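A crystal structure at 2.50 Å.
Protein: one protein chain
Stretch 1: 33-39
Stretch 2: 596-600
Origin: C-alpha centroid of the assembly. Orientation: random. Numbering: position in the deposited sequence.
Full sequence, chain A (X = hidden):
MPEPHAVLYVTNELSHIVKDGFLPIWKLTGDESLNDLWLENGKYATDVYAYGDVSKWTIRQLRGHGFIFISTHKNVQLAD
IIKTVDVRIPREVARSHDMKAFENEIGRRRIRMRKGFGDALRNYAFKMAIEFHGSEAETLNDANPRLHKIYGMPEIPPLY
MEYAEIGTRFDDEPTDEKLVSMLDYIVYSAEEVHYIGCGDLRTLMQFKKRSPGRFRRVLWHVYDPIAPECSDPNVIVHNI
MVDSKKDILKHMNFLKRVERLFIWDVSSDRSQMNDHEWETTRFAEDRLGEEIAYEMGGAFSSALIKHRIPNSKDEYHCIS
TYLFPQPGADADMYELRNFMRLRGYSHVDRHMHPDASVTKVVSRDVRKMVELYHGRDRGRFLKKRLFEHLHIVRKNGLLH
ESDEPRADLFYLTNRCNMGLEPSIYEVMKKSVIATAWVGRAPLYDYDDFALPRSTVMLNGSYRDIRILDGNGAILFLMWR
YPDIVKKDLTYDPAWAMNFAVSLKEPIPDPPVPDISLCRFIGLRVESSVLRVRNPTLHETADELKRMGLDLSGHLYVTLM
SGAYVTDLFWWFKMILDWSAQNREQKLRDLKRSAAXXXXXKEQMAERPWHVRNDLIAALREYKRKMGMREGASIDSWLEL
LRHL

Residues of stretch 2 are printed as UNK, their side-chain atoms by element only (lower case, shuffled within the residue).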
# COMPACT_ATOMS: atom_id res chain seq x y z
N SER A 33 34.57 -16.12 0.31
CA SER A 33 34.75 -15.18 -0.77
C SER A 33 33.36 -14.89 -1.29
O SER A 33 32.41 -15.59 -0.95
CB SER A 33 35.58 -15.81 -1.88
OG SER A 33 34.92 -16.95 -2.42
N LEU A 34 33.25 -13.85 -2.12
CA LEU A 34 31.97 -13.43 -2.71
C LEU A 34 31.29 -14.62 -3.37
O LEU A 34 30.12 -14.92 -3.09
CB LEU A 34 32.21 -12.31 -3.72
CG LEU A 34 31.13 -11.30 -4.11
CD1 LEU A 34 30.37 -10.77 -2.89
CD2 LEU A 34 31.74 -10.13 -4.90
N ASN A 35 32.04 -15.32 -4.23
CA ASN A 35 31.53 -16.50 -4.94
C ASN A 35 31.08 -17.65 -4.04
O ASN A 35 30.13 -18.36 -4.38
CB ASN A 35 32.54 -16.99 -5.99
CG ASN A 35 32.52 -16.15 -7.26
OD1 ASN A 35 31.61 -15.34 -7.49
ND2 ASN A 35 33.53 -16.35 -8.11
N ASP A 36 31.74 -17.81 -2.90
CA ASP A 36 31.34 -18.80 -1.89
C ASP A 36 29.89 -18.62 -1.48
O ASP A 36 29.10 -19.57 -1.55
CB ASP A 36 32.23 -18.72 -0.64
CG ASP A 36 33.54 -19.44 -0.80
OD1 ASP A 36 34.13 -19.42 -1.91
OD2 ASP A 36 34.00 -20.04 0.19
N LEU A 37 29.53 -17.41 -1.07
CA LEU A 37 28.17 -17.11 -0.64
C LEU A 37 27.19 -17.48 -1.73
O LEU A 37 26.19 -18.17 -1.48
CB LEU A 37 27.99 -15.63 -0.30
CG LEU A 37 28.73 -14.90 0.81
CD1 LEU A 37 28.12 -13.51 0.92
CD2 LEU A 37 28.62 -15.62 2.14
N TRP A 38 27.48 -17.03 -2.95
CA TRP A 38 26.58 -17.24 -4.07
C TRP A 38 26.32 -18.72 -4.34
O TRP A 38 25.17 -19.14 -4.51
CB TRP A 38 27.09 -16.53 -5.32
CG TRP A 38 26.11 -16.57 -6.44
CD1 TRP A 38 25.10 -15.69 -6.67
CD2 TRP A 38 26.03 -17.56 -7.48
NE1 TRP A 38 24.39 -16.06 -7.79
CE2 TRP A 38 24.94 -17.20 -8.30
CE3 TRP A 38 26.76 -18.71 -7.78
CZ2 TRP A 38 24.57 -17.95 -9.43
CZ3 TRP A 38 26.40 -19.46 -8.90
CH2 TRP A 38 25.31 -19.08 -9.71
N LEU A 39 27.39 -19.53 -4.38
CA LEU A 39 27.21 -20.96 -4.62
C LEU A 39 26.68 -21.72 -3.40
O LEU A 39 25.99 -22.73 -3.54
CB LEU A 39 28.45 -21.63 -5.26
CG LEU A 39 29.83 -21.66 -4.61
CD1 LEU A 39 29.99 -22.88 -3.70
CD2 LEU A 39 30.88 -21.68 -5.73
N UNK A 596 27.36 -2.17 -6.36
CA UNK A 596 28.00 -3.39 -5.90
C UNK A 596 27.38 -4.60 -6.56
O UNK A 596 26.39 -4.49 -7.28
o UNK A 596 28.09 -2.55 -1.83
c UNK A 596 26.97 -2.37 -2.36
o UNK A 596 26.06 -1.70 -1.83
c UNK A 596 27.98 -3.51 -4.37
c UNK A 596 26.70 -3.01 -3.71
N UNK A 597 27.99 -5.75 -6.29
CA UNK A 597 27.77 -6.98 -7.04
C UNK A 597 27.93 -8.20 -6.10
O UNK A 597 28.37 -8.05 -4.96
c UNK A 597 30.23 -7.22 -7.70
c UNK A 597 28.42 -8.07 -9.27
c UNK A 597 28.80 -7.02 -8.23
N UNK A 598 27.53 -9.38 -6.57
CA UNK A 598 27.93 -10.64 -5.92
C UNK A 598 28.47 -11.69 -6.90
O UNK A 598 28.15 -12.88 -6.78
c UNK A 598 27.39 -12.19 -3.99
c UNK A 598 24.40 -10.89 -4.36
c UNK A 598 26.80 -11.30 -5.10
c UNK A 598 25.80 -10.28 -4.56
N UNK A 599 29.27 -11.27 -7.88
CA UNK A 599 29.97 -12.21 -8.78
C UNK A 599 30.98 -11.53 -9.70
O UNK A 599 30.67 -10.53 -10.36
o UNK A 599 25.76 -12.89 -11.39
c UNK A 599 27.84 -12.38 -10.30
o UNK A 599 26.74 -14.52 -10.29
c UNK A 599 29.00 -13.10 -9.59
c UNK A 599 26.70 -13.33 -10.69
N UNK A 600 32.19 -12.07 -9.74
CA UNK A 600 33.21 -11.66 -10.69
C UNK A 600 33.53 -12.77 -11.68
O UNK A 600 32.76 -13.73 -11.81
n UNK A 600 34.91 -7.80 -8.55
c UNK A 600 34.18 -8.64 -10.51
c UNK A 600 34.15 -6.18 -10.32
c UNK A 600 33.66 -8.56 -11.81
c UNK A 600 34.99 -9.17 -8.48
c UNK A 600 33.64 -6.13 -11.60
c UNK A 600 34.49 -11.21 -9.97
c UNK A 600 34.41 -7.45 -9.78
c UNK A 600 33.40 -7.30 -12.34
c UNK A 600 34.55 -9.74 -9.65

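Position 596 carries five side-chain atoms, three carbons in a row with two oxygens on the last. That is a carboxylate at the end of a two-methylene arm; the nearest approach of the side chain is CB, 7.6 Å from Leu34 CD2, so it touches nothing there. The residue is Glu596, which lies outside this contact.

Position 597 has three carbons and no heteroatom: CB carries both of the others, a fork at CB. One arm of the fork lies 4.3 Å from Leu34 CD2. A side chain that forks at CB into two single carbons is valine, and the arm in question is CG1 of Val597. Its backbone O is also near the leucine, 4.0 Å from Leu34 CD2.

Position 598 shows four carbons, again forked at the first, but with one arm two carbons long. The short arm meets Leu34 CD1 at 3.5 Å. Unequal arms on a branched CB mean isoleucine. The short arm is CG2 of Ile598, and its chi1 of -29° lies between the usual wells. Ile598 is buried, and its CA-to-CB bond points sideways to stretch 1.

Position 599 repeats the pattern of three carbons with two oxygens on the third. CB lies 4.0 Å from Asn35 OD1, and one terminal oxygen comes to 3.8 Å from Trp38 NE1. This is glutamate. CA-to-CB of Glu599 points away, yet the end of the chain comes nearer and places OE1 over one face of the Trp38 ring. No hydrogen bond joins the two; Trp38 NE1 is satisfied elsewhere in the structure.

Position 600 has one carbon leading into fused five- and six-membered rings that hold eight carbons and one nitrogen, ten side-chain atoms with CB. An indole on a single methylene is tryptophan. The side chain of Trp600 makes no contact within 4.5 Å of stretch 1, while Trp600 N lies 4.0 Å from Asn35 OD1.

The contact works by shape, without a hydrogen bond across it. Leu34, in the first turn of a helix, points toward stretch 2: Leu34 CD1 lies 3.5 Å from Ile598 CG2, and Leu34 CD2 lies 4.3 Å from Val597 CG1, while both methyls also pack on the backbone of stretch 2. Asn35 and Trp38 add looser packing, one turn apart or less on the same helix. Ser33, at the N-cap position, hydrogen-bonds through OG to Asp36 OD1 at 2.6 Å, on residues that do not touch stretch 2. The rule to read is a division of tasks: the cap and its partner serve the helix start, while the neighbouring leucine supplies the apolar grip.

Stretch 2 596-600: EVIEW
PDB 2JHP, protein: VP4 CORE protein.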